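A rubisco-like protein (Burkholderia fungorum, PDB 3NWR) resembles the large subunit of rubisco in fold and is probably a lyase or related enzyme whose exact reaction is unknown. Local coordinates at residues Ala206-Arg211 with Ala247-Arg252. Sequence-based numbering, arbitrary orientation.
Sequences APLAER and AELVER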
loop_
_atom_site.group_PDB
_atom_site.type_symbol
_atom_site.label_atom_id
_atom_site.label_comp_id
_atom_site.label_asym_id
_atom_site.label_seq_id
_atom_site.Cartn_x
_atom_site.Cartn_y
_atom_site.Cartn_z
ATOM N N ALA A 206 18.369 19.640 0.190
ATOM C CA ALA A 206 19.538 18.792 0.350
ATOM C C ALA A 206 19.360 17.569 -0.529
ATOM O O ALA A 206 19.066 16.481 -0.035
ATOM C CB ALA A 206 19.707 18.383 1.809
ATOM N N PRO A 207 19.528 17.745 -1.846
ATOM C CA PRO A 207 19.311 16.652 -2.791
ATOM C C PRO A 207 20.135 15.437 -2.406
ATOM O O PRO A 207 21.244 15.556 -1.884
ATOM C CB PRO A 207 19.795 17.236 -4.124
ATOM C CG PRO A 207 19.603 18.711 -3.959
ATOM C CD PRO A 207 19.943 18.987 -2.523
ATOM N N LEU A 208 19.566 14.273 -2.671
ATOM C CA LEU A 208 20.161 13.007 -2.297
ATOM C C LEU A 208 21.647 12.953 -2.630
ATOM O O LEU A 208 22.471 12.619 -1.773
ATOM C CB LEU A 208 19.402 11.880 -2.986
ATOM C CG LEU A 208 19.679 10.426 -2.608
ATOM C CD1 LEU A 208 20.991 9.943 -3.214
ATOM C CD2 LEU A 208 19.644 10.245 -1.100
ATOM N N ALA A 209 21.999 13.297 -3.866
ATOM C CA ALA A 209 23.388 13.207 -4.298
ATOM C C ALA A 209 24.322 14.044 -3.418
ATOM O O ALA A 209 25.308 13.527 -2.889
ATOM C CB ALA A 209 23.523 13.598 -5.759
ATOM N N GLU A 210 24.000 15.325 -3.246
ATOM C CA GLU A 210 24.812 16.210 -2.414
ATOM C C GLU A 210 24.841 15.749 -0.961
ATOM O O GLU A 210 25.877 15.800 -0.308
ATOM C CB GLU A 210 24.270 17.638 -2.448
ATOM C CG GLU A 210 24.252 18.294 -3.812
ATOM C CD GLU A 210 23.655 19.688 -3.755
ATOM O OE1 GLU A 210 23.764 20.341 -2.691
ATOM O OE2 GLU A 210 23.076 20.130 -4.769
ATOM N N ARG A 211 23.692 15.315 -0.456
ATOM C CA ARG A 211 23.598 14.908 0.935
ATOM C C ARG A 211 24.458 13.674 1.213
ATOM O O ARG A 211 25.173 13.628 2.214
ATOM C CB ARG A 211 22.133 14.658 1.316
ATOM C CG ARG A 211 21.903 14.505 2.810
ATOM C CD ARG A 211 20.423 14.497 3.161
ATOM N NE ARG A 211 19.786 13.200 2.940
ATOM C CZ ARG A 211 18.983 12.915 1.918
ATOM N NH1 ARG A 211 18.735 13.824 0.976
ATOM N NH2 ARG A 211 18.442 11.704 1.823
ATOM N N ALA A 247 21.289 4.141 -4.856
ATOM C CA ALA A 247 21.955 3.074 -4.115
ATOM C C ALA A 247 23.390 2.876 -4.603
ATOM O O ALA A 247 24.301 2.627 -3.798
ATOM C CB ALA A 247 21.149 1.770 -4.215
ATOM N N GLU A 248 23.595 2.995 -5.912
ATOM C CA GLU A 248 24.942 2.912 -6.476
ATOM C C GLU A 248 25.821 4.022 -5.913
ATOM O O GLU A 248 26.975 3.787 -5.551
ATOM C CB GLU A 248 24.902 3.012 -8.000
ATOM C CG GLU A 248 24.270 1.828 -8.699
ATOM C CD GLU A 248 24.268 2.011 -10.206
ATOM O OE1 GLU A 248 25.182 2.701 -10.716
ATOM O OE2 GLU A 248 23.361 1.473 -10.874
ATOM N N LEU A 249 25.278 5.231 -5.824
ATOM C CA LEU A 249 26.034 6.356 -5.265
ATOM C C LEU A 249 26.387 6.120 -3.797
ATOM O O LEU A 249 27.519 6.348 -3.378
ATOM C CB LEU A 249 25.264 7.672 -5.406
ATOM C CG LEU A 249 25.936 8.862 -4.714
ATOM C CD1 LEU A 249 27.273 9.197 -5.397
ATOM C CD2 LEU A 249 25.025 10.074 -4.679
ATOM N N VAL A 250 25.415 5.663 -3.007
ATOM C CA VAL A 250 25.682 5.399 -1.599
ATOM C C VAL A 250 26.833 4.409 -1.473
ATOM O O VAL A 250 27.740 4.606 -0.659
ATOM C CB VAL A 250 24.417 4.907 -0.845
ATOM C CG1 VAL A 250 24.768 4.448 0.575
ATOM C CG2 VAL A 250 23.381 6.022 -0.777
ATOM N N GLU A 251 26.816 3.357 -2.284
ATOM C CA GLU A 251 27.893 2.370 -2.239
ATOM C C GLU A 251 29.236 2.977 -2.641
ATOM O O GLU A 251 30.258 2.744 -1.979
ATOM C CB GLU A 251 27.576 1.153 -3.113
ATOM C CG GLU A 251 28.674 0.103 -3.105
ATOM C CD GLU A 251 28.321 -1.132 -3.905
ATOM O OE1 GLU A 251 27.210 -1.188 -4.486
ATOM O OE2 GLU A 251 29.161 -2.057 -3.955
ATOM N N ARG A 252 29.236 3.756 -3.719
ATOM C CA ARG A 252 30.476 4.370 -4.196
ATOM C C ARG A 252 31.095 5.291 -3.153
ATOM O O ARG A 252 32.324 5.411 -3.052
ATOM C CB ARG A 252 30.221 5.143 -5.490
ATOM C CG ARG A 252 30.137 4.264 -6.722
ATOM C CD ARG A 252 30.300 5.089 -7.998
ATOM N NE ARG A 252 29.317 6.166 -8.088
ATOM C CZ ARG A 252 28.087 6.013 -8.574
ATOM N NH1 ARG A 252 27.687 4.826 -9.012
ATOM N NH2 ARG A 252 27.259 7.046 -8.624
#
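L249 reaches from helix 240-252 to the start of helix 208-226, and its CD2 methyl does nearly all the touching. That methyl lies 3.6 Å from CA of A209, alongside the backbone of the first helical turn, and 4.0 Å from CB of A209. Alanine suits this place because its small side chain lets the leucine methyl come down onto the main chain; A209 and L249 are also the nearest residues along the two backbones, with their CA atoms 7.4 Å apart. L249 holds CG anti to its backbone N (chi1 174°), which extends the branch toward the neighbouring helix. L208 flanks the same methyl less closely, its CD1 standing 4.3 Å from CD2 of L249. Beyond the two segments L249 also packs on V212 and R213, one helical turn further along, so this leucine spans successive turns of helix 208-226.

L249 and L208 are buried, whereas A209 is partly exposed and marks the margin where the contact opens. Beside it on helix 240-252, E248 and R252 are exposed and form a long salt bridge, 3.7 Å between OE1 of E248 and NH1 of R252. R211 turns instead into the protein: its NH1 donates to O of A206 at 2.9 Å, with the acceptor in the guanidinium plane, while NH2 forms a salt bridge with D196, next to the carboxylated K195. P207 is the N-cap; its O accepts from N of R211 (2.8 Å), while OD1 of N202 accepts the N-H of L208.

Two helices of the rubisco-type TIM barrel thus meet through apolar contacts, one leucine methyl resting on the backbone of A209 as well as on side-chain methyls. With no polar pair between the segments, close fit and exclusion of water probably hold them together here.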